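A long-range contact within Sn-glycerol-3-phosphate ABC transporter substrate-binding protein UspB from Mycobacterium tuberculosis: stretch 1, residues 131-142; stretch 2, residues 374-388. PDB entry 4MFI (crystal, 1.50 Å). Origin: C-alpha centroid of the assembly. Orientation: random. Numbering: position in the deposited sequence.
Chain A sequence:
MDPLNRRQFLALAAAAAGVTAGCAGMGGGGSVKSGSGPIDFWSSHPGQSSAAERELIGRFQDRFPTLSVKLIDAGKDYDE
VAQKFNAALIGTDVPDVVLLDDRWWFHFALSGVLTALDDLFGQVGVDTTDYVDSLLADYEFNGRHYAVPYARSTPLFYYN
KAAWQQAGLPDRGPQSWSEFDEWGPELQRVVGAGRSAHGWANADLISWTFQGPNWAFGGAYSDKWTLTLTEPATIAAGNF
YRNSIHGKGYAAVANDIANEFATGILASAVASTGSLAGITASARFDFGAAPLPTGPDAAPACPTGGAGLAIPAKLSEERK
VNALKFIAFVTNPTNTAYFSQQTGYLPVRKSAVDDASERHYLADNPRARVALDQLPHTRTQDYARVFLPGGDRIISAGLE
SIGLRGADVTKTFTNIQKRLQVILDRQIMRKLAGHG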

# COMPACT_ATOMS: atom_id res chain seq x y z
N TYR A 131 -0.22 -14.68 -8.99
CA TYR A 131 -0.35 -13.45 -8.21
C TYR A 131 0.79 -12.52 -8.56
O TYR A 131 1.92 -12.97 -8.75
CB TYR A 131 -0.38 -13.74 -6.70
CG TYR A 131 -1.69 -14.33 -6.25
CD1 TYR A 131 -1.96 -15.68 -6.42
CD2 TYR A 131 -2.68 -13.53 -5.69
CE1 TYR A 131 -3.17 -16.22 -6.03
CE2 TYR A 131 -3.89 -14.05 -5.30
CZ TYR A 131 -4.13 -15.40 -5.46
OH TYR A 131 -5.33 -15.94 -5.07
N VAL A 132 0.48 -11.23 -8.67
CA VAL A 132 1.50 -10.20 -8.88
C VAL A 132 2.62 -10.45 -7.86
O VAL A 132 2.35 -10.63 -6.67
CB VAL A 132 0.90 -8.79 -8.71
CG1 VAL A 132 1.99 -7.71 -8.73
CG2 VAL A 132 -0.14 -8.52 -9.81
N ASP A 133 3.86 -10.50 -8.34
CA ASP A 133 4.96 -10.99 -7.51
C ASP A 133 5.09 -10.24 -6.20
O ASP A 133 5.14 -10.87 -5.13
CB ASP A 133 6.30 -10.93 -8.27
CG ASP A 133 6.42 -11.97 -9.36
OD1 ASP A 133 5.59 -12.90 -9.40
OD2 ASP A 133 7.37 -11.87 -10.17
N SER A 134 5.14 -8.91 -6.26
CA SER A 134 5.34 -8.13 -5.05
C SER A 134 4.16 -8.26 -4.10
O SER A 134 4.34 -8.27 -2.89
CB SER A 134 5.60 -6.65 -5.37
OG SER A 134 4.45 -6.06 -5.94
N LEU A 135 2.95 -8.36 -4.66
CA LEU A 135 1.75 -8.36 -3.83
C LEU A 135 1.64 -9.62 -2.98
O LEU A 135 1.14 -9.57 -1.86
CB LEU A 135 0.49 -8.15 -4.66
CG LEU A 135 0.39 -6.81 -5.40
CD1 LEU A 135 -0.94 -6.71 -6.15
CD2 LEU A 135 0.57 -5.64 -4.45
N LEU A 136 2.10 -10.75 -3.51
CA LEU A 136 2.15 -11.97 -2.71
C LEU A 136 3.37 -11.98 -1.78
O LEU A 136 3.27 -12.43 -0.63
CB LEU A 136 2.13 -13.21 -3.61
CG LEU A 136 2.09 -14.54 -2.86
CD1 LEU A 136 0.86 -14.63 -1.98
CD2 LEU A 136 2.13 -15.69 -3.85
N ALA A 137 4.50 -11.48 -2.28
CA ALA A 137 5.73 -11.41 -1.48
C ALA A 137 5.58 -10.50 -0.27
O ALA A 137 6.32 -10.64 0.71
CB ALA A 137 6.90 -10.95 -2.34
N ASP A 138 4.63 -9.56 -0.33
CA ASP A 138 4.34 -8.67 0.79
C ASP A 138 4.03 -9.43 2.08
O ASP A 138 4.23 -8.89 3.18
CB ASP A 138 3.14 -7.78 0.48
CG ASP A 138 3.44 -6.68 -0.51
OD1 ASP A 138 4.58 -6.16 -0.54
OD2 ASP A 138 2.52 -6.31 -1.25
N TYR A 139 3.53 -10.66 1.96
CA TYR A 139 3.11 -11.43 3.13
C TYR A 139 4.03 -12.58 3.46
O TYR A 139 3.67 -13.48 4.22
CB TYR A 139 1.67 -11.95 2.95
CG TYR A 139 0.73 -10.85 2.55
CD1 TYR A 139 0.34 -9.87 3.45
CD2 TYR A 139 0.24 -10.77 1.25
CE1 TYR A 139 -0.52 -8.84 3.07
CE2 TYR A 139 -0.61 -9.76 0.86
CZ TYR A 139 -0.99 -8.79 1.77
OH TYR A 139 -1.83 -7.79 1.37
N GLU A 140 5.23 -12.55 2.88
CA GLU A 140 6.21 -13.60 3.10
C GLU A 140 7.14 -13.23 4.23
O GLU A 140 7.62 -12.09 4.32
CB GLU A 140 7.00 -13.88 1.82
CG GLU A 140 7.99 -15.03 1.92
CD GLU A 140 9.42 -14.56 2.10
OE1 GLU A 140 10.23 -15.28 2.72
OE2 GLU A 140 9.75 -13.46 1.60
N PHE A 141 7.37 -14.18 5.12
CA PHE A 141 8.40 -14.02 6.13
C PHE A 141 9.04 -15.36 6.41
O PHE A 141 8.34 -16.34 6.71
CB PHE A 141 7.85 -13.42 7.41
CG PHE A 141 8.90 -13.17 8.44
CD1 PHE A 141 9.87 -12.20 8.23
CD2 PHE A 141 8.95 -13.92 9.59
CE1 PHE A 141 10.86 -11.97 9.17
CE2 PHE A 141 9.93 -13.70 10.54
CZ PHE A 141 10.89 -12.73 10.33
N ASN A 142 10.37 -15.40 6.32
CA ASN A 142 11.12 -16.63 6.54
C ASN A 142 10.63 -17.77 5.63
O ASN A 142 10.63 -18.93 6.05
CB ASN A 142 11.03 -17.07 8.00
CG ASN A 142 11.95 -16.28 8.92
OD1 ASN A 142 12.58 -15.30 8.51
ND2 ASN A 142 12.02 -16.69 10.18
N GLN A 374 2.57 -0.32 -13.58
CA GLN A 374 3.63 -0.13 -12.59
C GLN A 374 3.81 -1.35 -11.68
O GLN A 374 4.87 -1.50 -11.05
CB GLN A 374 3.37 1.13 -11.76
CG GLN A 374 4.55 1.52 -10.89
CD GLN A 374 4.40 2.82 -10.14
OE1 GLN A 374 5.39 3.51 -9.88
NE2 GLN A 374 3.16 3.17 -9.76
N LEU A 375 2.81 -2.22 -11.58
CA LEU A 375 2.88 -3.35 -10.65
C LEU A 375 4.13 -4.25 -10.71
O LEU A 375 4.65 -4.65 -9.66
CB LEU A 375 1.59 -4.20 -10.71
CG LEU A 375 0.41 -3.58 -9.96
CD1 LEU A 375 -0.87 -4.38 -10.17
CD2 LEU A 375 0.72 -3.45 -8.48
N PRO A 376 4.64 -4.57 -11.92
CA PRO A 376 5.84 -5.41 -11.98
C PRO A 376 7.10 -4.67 -11.52
O PRO A 376 8.16 -5.29 -11.42
CB PRO A 376 5.97 -5.74 -13.47
CG PRO A 376 4.63 -5.50 -14.04
CD PRO A 376 4.06 -4.37 -13.26
N HIS A 377 6.96 -3.37 -11.26
CA HIS A 377 8.10 -2.52 -10.93
C HIS A 377 7.98 -1.98 -9.52
O HIS A 377 8.44 -0.89 -9.20
CB HIS A 377 8.19 -1.40 -11.95
CG HIS A 377 8.22 -1.90 -13.36
ND1 HIS A 377 9.30 -2.57 -13.88
CD2 HIS A 377 7.30 -1.85 -14.34
CE1 HIS A 377 9.05 -2.90 -15.13
NE2 HIS A 377 7.84 -2.48 -15.44
N THR A 378 7.36 -2.78 -8.67
CA THR A 378 7.21 -2.42 -7.27
C THR A 378 8.11 -3.29 -6.39
O THR A 378 8.64 -4.31 -6.83
CB THR A 378 5.73 -2.54 -6.80
OG1 THR A 378 5.23 -3.84 -7.12
CG2 THR A 378 4.87 -1.49 -7.48
N ARG A 379 8.27 -2.86 -5.14
CA ARG A 379 9.21 -3.46 -4.20
C ARG A 379 8.49 -3.60 -2.86
O ARG A 379 7.70 -2.72 -2.49
CB ARG A 379 10.44 -2.53 -4.07
CG ARG A 379 11.44 -2.81 -2.93
CD ARG A 379 12.71 -1.96 -3.08
NE ARG A 379 13.54 -1.98 -1.87
CZ ARG A 379 14.74 -1.43 -1.75
NH1 ARG A 379 15.31 -0.82 -2.79
NH2 ARG A 379 15.39 -1.49 -0.60
N THR A 380 8.74 -4.70 -2.15
CA THR A 380 8.18 -4.87 -0.81
C THR A 380 8.74 -3.81 0.15
O THR A 380 9.86 -3.30 -0.03
CB THR A 380 8.41 -6.28 -0.25
OG1 THR A 380 9.82 -6.56 -0.25
CG2 THR A 380 7.69 -7.34 -1.11
N GLN A 381 7.95 -3.47 1.15
CA GLN A 381 8.28 -2.35 2.02
C GLN A 381 9.39 -2.64 3.03
O GLN A 381 9.64 -3.79 3.39
CB GLN A 381 7.04 -1.88 2.77
CG GLN A 381 5.94 -1.34 1.87
CD GLN A 381 4.86 -0.67 2.67
OE1 GLN A 381 5.10 0.38 3.29
NE2 GLN A 381 3.67 -1.28 2.71
N ASP A 382 10.05 -1.58 3.48
CA ASP A 382 11.10 -1.73 4.50
C ASP A 382 10.51 -2.26 5.81
O ASP A 382 9.43 -1.85 6.23
CB ASP A 382 11.78 -0.39 4.75
CG ASP A 382 12.59 0.11 3.57
OD1 ASP A 382 12.95 -0.69 2.67
OD2 ASP A 382 12.88 1.32 3.57
N TYR A 383 11.24 -3.18 6.44
CA TYR A 383 10.77 -3.78 7.70
C TYR A 383 10.51 -2.70 8.75
O TYR A 383 9.59 -2.82 9.56
CB TYR A 383 11.78 -4.78 8.27
CG TYR A 383 11.96 -6.09 7.53
CD1 TYR A 383 11.53 -6.28 6.21
CD2 TYR A 383 12.61 -7.15 8.16
CE1 TYR A 383 11.73 -7.50 5.57
CE2 TYR A 383 12.81 -8.35 7.53
CZ TYR A 383 12.38 -8.54 6.23
OH TYR A 383 12.60 -9.76 5.62
N ALA A 384 11.31 -1.63 8.74
CA ALA A 384 11.15 -0.58 9.74
C ALA A 384 9.79 0.11 9.66
O ALA A 384 9.30 0.65 10.66
CB ALA A 384 12.28 0.44 9.65
N ARG A 385 9.17 0.10 8.48
CA ARG A 385 7.82 0.67 8.34
C ARG A 385 6.72 -0.33 8.68
O ARG A 385 5.76 0.01 9.38
CB ARG A 385 7.59 1.27 6.93
CG ARG A 385 6.24 1.97 6.86
CD ARG A 385 5.91 2.64 5.51
NE ARG A 385 4.62 3.30 5.69
CZ ARG A 385 3.45 2.67 5.62
NH1 ARG A 385 3.41 1.39 5.26
NH2 ARG A 385 2.33 3.31 5.89
N VAL A 386 6.84 -1.56 8.19
CA VAL A 386 5.72 -2.51 8.27
C VAL A 386 5.78 -3.59 9.35
O VAL A 386 4.74 -4.14 9.71
CB VAL A 386 5.42 -3.19 6.91
CG1 VAL A 386 4.85 -2.17 5.91
CG2 VAL A 386 6.67 -3.90 6.36
N PHE A 387 6.97 -3.90 9.85
CA PHE A 387 7.13 -4.97 10.85
C PHE A 387 7.49 -4.44 12.23
O PHE A 387 7.38 -5.16 13.23
CB PHE A 387 8.23 -5.96 10.44
CG PHE A 387 7.92 -6.78 9.20
CD1 PHE A 387 6.65 -6.77 8.61
CD2 PHE A 387 8.90 -7.58 8.65
CE1 PHE A 387 6.39 -7.54 7.48
CE2 PHE A 387 8.64 -8.36 7.53
CZ PHE A 387 7.37 -8.34 6.94
N LEU A 388 7.96 -3.21 12.29
CA LEU A 388 8.43 -2.61 13.54
C LEU A 388 7.27 -1.78 14.09
O LEU A 388 6.78 -0.88 13.40
CB LEU A 388 9.64 -1.73 13.23
CG LEU A 388 10.53 -1.21 14.37
CD1 LEU A 388 11.86 -0.74 13.80
CD2 LEU A 388 9.84 -0.10 15.17
O HOH W 1 5.53 -7.39 -8.85
O HOH W 2 5.53 -4.98 1.60
O HOH W 3 9.75 -10.64 4.69

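Leu 375 opens the contact with two apolar touches: its CB lies 4.0 Å from Val 132 CG1, and its CD2 lies 4.3 Å from Leu 135 CD1. Val 132 points toward stretch 2 from the N-cap position of its helix, whereas Leu 135 leaves sideways and only its end draws near. The carbonyl of Leu 375 works as a polar hub. Water 1 accepts from Ser 134 N at 3.0 Å and donates to Leu 375 O at 3.0 Å, so a backbone NH in the first turn of the helix is satisfied across the gap. Thr 378, in the p rotamer, extends this network: Ser 134 OG donates to Thr 378 OG1 at 2.6 Å, and Thr 378 OG1 donates to Leu 375 O at 2.7 Å. Each hydroxyl thus has a defined role in a short relay, whose first link is the one direct hydrogen bond between the stretches. The rule to read here is that a buried hydroxyl pair is paid for by ending its chain of donors on a carbonyl.

Thr 380 contributes mainly through its methyl: CG2 sits 3.9 Å from Ala 137 CB and 3.4 Å from Asp 138 OD1. A second water accepts from Gln 381 N at 2.9 Å and donates to Asp 138 OD1 at 2.6 Å.

Aromatic rings close the contact. Tyr 383 CE2 meets the edge of the Phe 141 ring, 4.4 Å from Phe 141 CE1, while Phe 387 CE2 approaches Phe 141 CD1 at 4.1 Å, with the two phenylalanine planes at 86°.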